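Local atomic coordinates of short-chain-enoyl-CoA hydratase (Clostridium acetobutylicum, PDB entry 5Z7R), a protein that catalyses the reversible hydration of crotonyl-CoA and also accepts hexenoyl-CoA, as a short-chain enoyl-CoA hydratase of butanoate metabolism. Residues A[66-69]-A[70-73]; A[75-78]-A[79-82]; A[187-190]-A[191-195]. All coordinates share one frame; numbering follows the deposited sequence.

Interaction 1: residues A[66-69]-A[70-73]; sequences ADIS and EMKE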
loop_
_atom_site.group_PDB
_atom_site.type_symbol
_atom_site.label_atom_id
_atom_site.label_comp_id
_atom_site.label_asym_id
_atom_site.label_seq_id
_atom_site.Cartn_x
_atom_site.Cartn_y
_atom_site.Cartn_z
ATOM N N ALA A 66 18.978 4.858 -25.503
ATOM C CA ALA A 66 18.890 6.302 -25.470
ATOM C C ALA A 66 20.275 6.877 -25.727
ATOM O O ALA A 66 21.288 6.203 -25.481
ATOM C CB ALA A 66 18.293 6.791 -24.139
ATOM N N ASP A 67 20.295 8.106 -26.242
ATOM C CA ASP A 67 21.532 8.829 -26.572
ATOM C C ASP A 67 22.400 9.064 -25.325
ATOM O O ASP A 67 22.054 9.835 -24.425
ATOM C CB ASP A 67 21.179 10.160 -27.246
ATOM C CG ASP A 67 22.197 10.594 -28.271
ATOM O OD1 ASP A 67 23.404 10.562 -27.941
ATOM O OD2 ASP A 67 21.782 10.987 -29.397
ATOM N N ILE A 68 23.535 8.386 -25.292
ATOM C CA ILE A 68 24.480 8.471 -24.185
ATOM C C ILE A 68 25.298 9.771 -24.184
ATOM O O ILE A 68 25.919 10.104 -23.175
ATOM C CB ILE A 68 25.450 7.268 -24.235
ATOM C CG1 ILE A 68 24.660 5.951 -24.172
ATOM C CG2 ILE A 68 26.494 7.340 -23.125
ATOM C CD1 ILE A 68 23.657 5.893 -23.050
ATOM N N SER A 69 25.304 10.494 -25.305
ATOM C CA SER A 69 25.985 11.790 -25.386
ATOM C C SER A 69 25.282 12.819 -24.548
ATOM O O SER A 69 25.944 13.676 -23.955
ATOM C CB SER A 69 26.025 12.322 -26.813
ATOM O OG SER A 69 26.691 11.416 -27.630
ATOM N N GLU A 70 23.951 12.755 -24.505
ATOM C CA GLU A 70 23.226 13.736 -23.738
ATOM C C GLU A 70 23.484 13.490 -22.268
ATOM O O GLU A 70 23.411 14.417 -21.474
ATOM C CB GLU A 70 21.741 13.706 -24.038
ATOM C CG GLU A 70 21.405 14.047 -25.476
ATOM C CD GLU A 70 19.906 14.086 -25.727
ATOM O OE1 GLU A 70 19.157 13.420 -24.961
ATOM O OE2 GLU A 70 19.482 14.781 -26.691
ATOM N N MET A 71 23.843 12.252 -21.921
ATOM C CA MET A 71 23.914 11.796 -20.517
ATOM C C MET A 71 25.285 11.849 -19.852
ATOM O O MET A 71 25.364 12.068 -18.633
ATOM C CB MET A 71 23.385 10.351 -20.417
ATOM C CG MET A 71 21.872 10.285 -20.352
ATOM S SD MET A 71 21.215 8.612 -20.212
ATOM C CE MET A 71 21.205 8.186 -21.939
ATOM N N LYS A 72 26.345 11.645 -20.633
ATOM C CA LYS A 72 27.688 11.417 -20.104
ATOM C C LYS A 72 28.197 12.403 -19.051
ATOM O O LYS A 72 29.020 12.027 -18.184
ATOM C CB LYS A 72 28.698 11.398 -21.247
ATOM C CG LYS A 72 30.150 11.296 -20.793
ATOM C CD LYS A 72 31.065 11.037 -21.976
ATOM C CE LYS A 72 32.440 11.632 -21.739
ATOM N NZ LYS A 72 32.440 13.103 -21.961
ATOM N N GLU A 73 27.774 13.663 -19.157
ATOM C CA GLU A 73 28.321 14.720 -18.308
ATOM C C GLU A 73 27.311 15.206 -17.303
ATOM O O GLU A 73 27.597 16.135 -16.543
ATOM C CB GLU A 73 28.818 15.901 -19.153
ATOM C CG GLU A 73 30.049 15.588 -20.002
ATOM C CD GLU A 73 31.267 15.155 -19.202
ATOM O OE1 GLU A 73 31.548 15.744 -18.141
ATOM O OE2 GLU A 73 31.969 14.233 -19.653
#
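Met71 reaches back along its own turn to touch Ile68 and Ala66. Its CG stands beside the backbone N, opposite the carbonyl carbon (chi1 -82°); CB, CG and SD then run out straight, and a bend at chi3 turns the methyl toward the start of the turn. There Met71 CE lies 3.5 Å from Ile68 CD1, the two side chains meeting at a slant, and 3.9 Å from Ala66 CB. The same methyl comes close to the backbone oxygen of Asp67.

The motif is a short, loosely bonded helix capped by Asp67. Asp67 OD1 accepts from Ser69 N (3.3 Å, N-H...O angle 148°) on the lone pair facing away from its other oxygen, and the hydroxyl of Ser69 adds a weak bond to OD1. Farther on, Ile68 O takes Lys72 N at 3.0 Å; the Met71 N bond to that oxygen is weak, as is that from Glu70 N to Asp67 O.

Glu70 extends from CB to its carboxylate, and its OE1 is held by Ser30 OG. Lys72 bends at chi4, which lays NZ against Glu73 OE2 in a 2.6 Å salt bridge. A second subunit packs over Ile68 and Met71 with Phe249 and Met246. Ala66 sits about 7 Å, side chain to side chain, from Glu114 and Glu134, the probable catalytic pair.

Interaction 2: residues A[75-78]-A[79-82]; sequences NTIE and GRKF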
loop_
_atom_site.group_PDB
_atom_site.type_symbol
_atom_site.label_atom_id
_atom_site.label_comp_id
_atom_site.label_asym_id
_atom_site.label_seq_id
_atom_site.Cartn_x
_atom_site.Cartn_y
_atom_site.Cartn_z
ATOM N N ASN A 75 25.182 15.496 -13.949
ATOM C CA ASN A 75 25.515 15.238 -12.567
ATOM C C ASN A 75 24.264 14.755 -11.839
ATOM O O ASN A 75 23.182 14.681 -12.429
ATOM C CB ASN A 75 26.131 16.481 -11.904
ATOM C CG ASN A 75 25.110 17.590 -11.649
ATOM O OD1 ASN A 75 23.906 17.441 -11.877
ATOM N ND2 ASN A 75 25.596 18.709 -11.152
ATOM N N THR A 76 24.439 14.482 -10.550
ATOM C CA THR A 76 23.425 13.878 -9.710
ATOM C C THR A 76 22.071 14.531 -9.880
ATOM O O THR A 76 21.097 13.848 -10.186
ATOM C CB THR A 76 23.897 13.888 -8.257
ATOM O OG1 THR A 76 25.130 13.174 -8.185
ATOM C CG2 THR A 76 22.931 13.227 -7.320
ATOM N N ILE A 77 22.007 15.844 -9.753
ATOM C CA ILE A 77 20.731 16.553 -9.842
ATOM C C ILE A 77 20.122 16.615 -11.264
ATOM O O ILE A 77 18.906 16.722 -11.451
ATOM C CB ILE A 77 20.862 17.989 -9.266
ATOM C CG1 ILE A 77 19.493 18.580 -8.972
ATOM C CG2 ILE A 77 21.628 18.913 -10.217
ATOM C CD1 ILE A 77 18.742 17.780 -7.940
ATOM N N GLU A 78 20.975 16.590 -12.257
ATOM C CA GLU A 78 20.528 16.606 -13.599
ATOM C C GLU A 78 20.113 15.170 -14.011
ATOM O O GLU A 78 19.070 14.988 -14.654
ATOM C CB GLU A 78 21.643 17.176 -14.458
ATOM C CG GLU A 78 21.910 18.626 -14.092
ATOM C CD GLU A 78 23.046 19.244 -14.867
ATOM O OE1 GLU A 78 23.944 18.512 -15.296
ATOM O OE2 GLU A 78 23.035 20.474 -15.024
ATOM N N GLY A 79 20.920 14.168 -13.628
ATOM C CA GLY A 79 20.543 12.762 -13.781
ATOM C C GLY A 79 19.105 12.585 -13.320
ATOM O O GLY A 79 18.185 12.254 -14.092
ATOM N N ARG A 80 18.908 12.869 -12.052
ATOM C CA ARG A 80 17.589 12.791 -11.456
ATOM C C ARG A 80 16.540 13.429 -12.353
ATOM O O ARG A 80 15.552 12.781 -12.635
ATOM C CB ARG A 80 17.630 13.415 -10.060
ATOM C CG ARG A 80 16.289 13.769 -9.441
ATOM C CD ARG A 80 16.490 14.358 -8.037
ATOM N NE ARG A 80 15.237 14.319 -7.330
ATOM C CZ ARG A 80 14.231 15.161 -7.523
ATOM N NH1 ARG A 80 14.308 16.151 -8.409
ATOM N NH2 ARG A 80 13.115 15.003 -6.819
ATOM N N LYS A 81 16.774 14.654 -12.841
ATOM C CA LYS A 81 15.755 15.380 -13.615
ATOM C C LYS A 81 15.462 14.643 -14.905
ATOM O O LYS A 81 14.310 14.506 -15.279
ATOM C CB LYS A 81 16.153 16.835 -13.936
ATOM C CG LYS A 81 14.931 17.743 -14.184
ATOM C CD LYS A 81 15.232 18.997 -15.038
ATOM C CE LYS A 81 15.712 20.229 -14.248
ATOM N NZ LYS A 81 14.727 21.364 -14.170
ATOM N N PHE A 82 16.507 14.183 -15.585
ATOM C CA PHE A 82 16.351 13.363 -16.782
ATOM C C PHE A 82 15.400 12.176 -16.496
ATOM O O PHE A 82 14.336 12.035 -17.144
ATOM C CB PHE A 82 17.716 12.860 -17.209
ATOM C CG PHE A 82 17.761 12.305 -18.600
ATOM C CD1 PHE A 82 17.330 13.063 -19.680
ATOM C CD2 PHE A 82 18.278 11.039 -18.839
ATOM C CE1 PHE A 82 17.392 12.558 -20.977
ATOM C CE2 PHE A 82 18.331 10.528 -20.131
ATOM C CZ PHE A 82 17.897 11.294 -21.203
#
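Ile77 lays its CD1 methyl against the aliphatic stem of Arg80, one turn on, with CD1 4.1 Å from Arg80 CD, a light, slanting contact. CG1 of Ile77 lies opposite the backbone N (chi1 -163°), which carries CD1 toward the arginine, while Arg80 runs fully extended from CG to NE and leads its guanidinium away from the turn.

That guanidinium is gripped by two other copies of the protein: NE forms a salt bridge with Glu231 of the second subunit and NH2 one with Glu97 of the third, so the group's rotation is fixed from outside its own helix.

Asn75 is the N-cap. Its side-chain oxygen OD1 accepts from Glu78 N at 3.1 Å, the donor arriving almost straight along the carbonyl, and its backbone O takes Gly79 N at 2.6 Å, a short, straight bond. Regular helical bonds follow: Arg80 N to Thr76 O at 3.0 Å and Phe82 N to Glu78 O at 2.8 Å. Lys81 N to Ile77 O is longer, 3.3 Å, and its donor stands above the carbonyl plane. Phe82 CB rests 3.6 Å from Glu78 O, and the ring swings away from this turn. Its side chain lies about 9 Å from those of Glu114 and Glu134, the probable catalytic residues.

These residues open helix 76-95, which follows the short helix 68-71. The Phe82 ring meets Phe143 of its own chain with planes about 60° apart and packs on Phe233 of the second subunit, in helix 222-236, while Thr76 touches Ser238 of the second and of the third subunit.

Interaction 3: residues A[187-190]-A[191-195]; sequences ELMN and TAKEI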
loop_
_atom_site.group_PDB
_atom_site.type_symbol
_atom_site.label_atom_id
_atom_site.label_comp_id
_atom_site.label_asym_id
_atom_site.label_seq_id
_atom_site.Cartn_x
_atom_site.Cartn_y
_atom_site.Cartn_z
ATOM N N GLU A 187 4.381 -10.627 -40.474
ATOM C CA GLU A 187 3.068 -10.656 -39.817
ATOM C C GLU A 187 2.838 -9.546 -38.733
ATOM O O GLU A 187 1.699 -9.264 -38.364
ATOM C CB GLU A 187 2.859 -12.019 -39.159
ATOM C CG GLU A 187 2.994 -13.223 -40.090
ATOM C CD GLU A 187 2.752 -14.567 -39.382
ATOM O OE1 GLU A 187 3.067 -14.720 -38.176
ATOM O OE2 GLU A 187 2.258 -15.500 -40.044
ATOM N N LEU A 188 3.900 -8.933 -38.220
ATOM C CA LEU A 188 3.786 -8.022 -37.044
ATOM C C LEU A 188 2.653 -6.965 -37.058
ATOM O O LEU A 188 1.769 -6.949 -36.193
ATOM C CB LEU A 188 5.125 -7.337 -36.799
ATOM C CG LEU A 188 5.247 -6.444 -35.555
ATOM C CD1 LEU A 188 4.511 -7.078 -34.387
ATOM C CD2 LEU A 188 6.696 -6.240 -35.183
ATOM N N MET A 189 2.666 -6.082 -38.040
ATOM C CA MET A 189 1.683 -5.014 -38.073
ATOM C C MET A 189 0.278 -5.521 -38.324
ATOM O O MET A 189 -0.683 -4.932 -37.814
ATOM C CB MET A 189 2.072 -3.966 -39.111
ATOM C CG MET A 189 3.260 -3.109 -38.673
ATOM S SD MET A 189 2.954 -2.005 -37.238
ATOM C CE MET A 189 1.302 -1.385 -37.596
ATOM N N ASN A 190 0.133 -6.583 -39.117
ATOM C CA ASN A 190 -1.198 -7.174 -39.287
ATOM C C ASN A 190 -1.632 -7.685 -37.945
ATOM O O ASN A 190 -2.787 -7.458 -37.555
ATOM C CB ASN A 190 -1.272 -8.345 -40.306
ATOM C CG ASN A 190 -1.203 -7.889 -41.753
ATOM O OD1 ASN A 190 -1.595 -6.766 -42.099
ATOM N ND2 ASN A 190 -0.688 -8.767 -42.616
ATOM N N THR A 191 -0.741 -8.375 -37.231
ATOM C CA THR A 191 -1.164 -8.901 -35.927
ATOM C C THR A 191 -1.624 -7.750 -34.987
ATOM O O THR A 191 -2.754 -7.786 -34.484
ATOM C CB THR A 191 -0.100 -9.778 -35.256
ATOM O OG1 THR A 191 0.304 -10.793 -36.170
ATOM C CG2 THR A 191 -0.666 -10.446 -34.014
ATOM N N ALA A 192 -0.762 -6.737 -34.800
ATOM C CA ALA A 192 -1.113 -5.510 -34.063
ATOM C C ALA A 192 -2.443 -4.905 -34.478
ATOM O O ALA A 192 -3.272 -4.565 -33.614
ATOM C CB ALA A 192 -0.037 -4.484 -34.236
ATOM N N LYS A 193 -2.653 -4.787 -35.800
ATOM C CA LYS A 193 -3.838 -4.133 -36.343
ATOM C C LYS A 193 -5.050 -4.955 -36.108
ATOM O O LYS A 193 -6.120 -4.402 -35.876
ATOM C CB LYS A 193 -3.712 -3.791 -37.846
ATOM C CG LYS A 193 -2.736 -2.656 -38.149
ATOM C CD LYS A 193 -2.870 -2.023 -39.530
ATOM C CE LYS A 193 -1.505 -1.859 -40.215
ATOM N NZ LYS A 193 -1.289 -0.512 -40.811
ATOM N N GLU A 194 -4.916 -6.279 -36.143
ATOM C CA GLU A 194 -6.089 -7.092 -35.848
ATOM C C GLU A 194 -6.399 -7.064 -34.351
ATOM O O GLU A 194 -7.572 -6.976 -33.965
ATOM C CB GLU A 194 -6.011 -8.505 -36.460
ATOM C CG GLU A 194 -5.066 -9.508 -35.820
ATOM C CD GLU A 194 -4.500 -10.549 -36.807
ATOM O OE1 GLU A 194 -4.171 -11.678 -36.353
ATOM O OE2 GLU A 194 -4.347 -10.237 -38.023
ATOM N N ILE A 195 -5.373 -7.040 -33.499
ATOM C CA ILE A 195 -5.639 -6.770 -32.068
ATOM C C ILE A 195 -6.304 -5.392 -31.905
ATOM O O ILE A 195 -7.364 -5.284 -31.338
ATOM C CB ILE A 195 -4.378 -6.891 -31.199
ATOM C CG1 ILE A 195 -3.915 -8.339 -31.179
ATOM C CG2 ILE A 195 -4.658 -6.397 -29.770
ATOM C CD1 ILE A 195 -2.459 -8.519 -30.806
#
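Met189 and Lys193 lie one turn apart on helix 188-201, a helix of the crotonase fold that packs across the parallel strands 51-56, 100-104 and 121-125 of the larger sheet. Lys193 can be followed outward from its backbone. Its CB sits 3.2 Å from Met189 O, the very oxygen that accepts the hydrogen bond from Lys193 N. With CG beside the backbone N and opposite the carbonyl carbon (chi1 -71°), the chain passes close by that oxygen, Lys193 CG coming to 3.1 Å from Met189 O. Lys193 CD draws off to 4.0 Å from Met189 O. CE then meets the methyl of Met189, the CE atoms of Lys193 and Met189 3.9 Å apart, and NZ ends in a salt bridge with Glu11 OE1 on strand 6-11, outermost of the larger sheet within the chain. Met189 supplies its half of the contact by folding at chi2 and chi3, which brings its methyl across to the lysine stem at a slant; both side chains also touch Ile53.

The inner face of the helix is apolar. Leu188 leans on Ala103, Ile123 and Ser125, Ala192 on Ile53, and Ile195 on Ile101 and Ile123; Ile195 also packs on Thr164 of the fourth subunit. On the outer face, Glu194 holds CG in the crowded position between its backbone N and carbonyl carbon (chi1 74°), which carries the otherwise extended chain past Asn190 O.

Near the start of the helix Glu187 O takes two donors: Thr191 N nearly end-on at 2.8 Å and Thr191 OG1 at 3.0 Å, the latter 58° out of the carbonyl plane.

Overall arrangement
From the N terminus the chain forms interactions 1, 2 and 3 in series; none nests in or crosses another, and each is local to a turn or two of helix and closes no long loop. Interaction 1 shapes helix 68-71, soon after strand 63-64 of the smaller sheet, and interaction 2 opens the long helix 76-95. Their centres lie 12 Å apart and Met71 SD stands 3.5 Å from Phe82 CE2, so the short helix packs against the early turns of the long one, and both touch the second subunit. Interaction 3 comes far later, after strand 182-183, across the chain's centre from interaction 2; its helix packs on strands of the larger sheet.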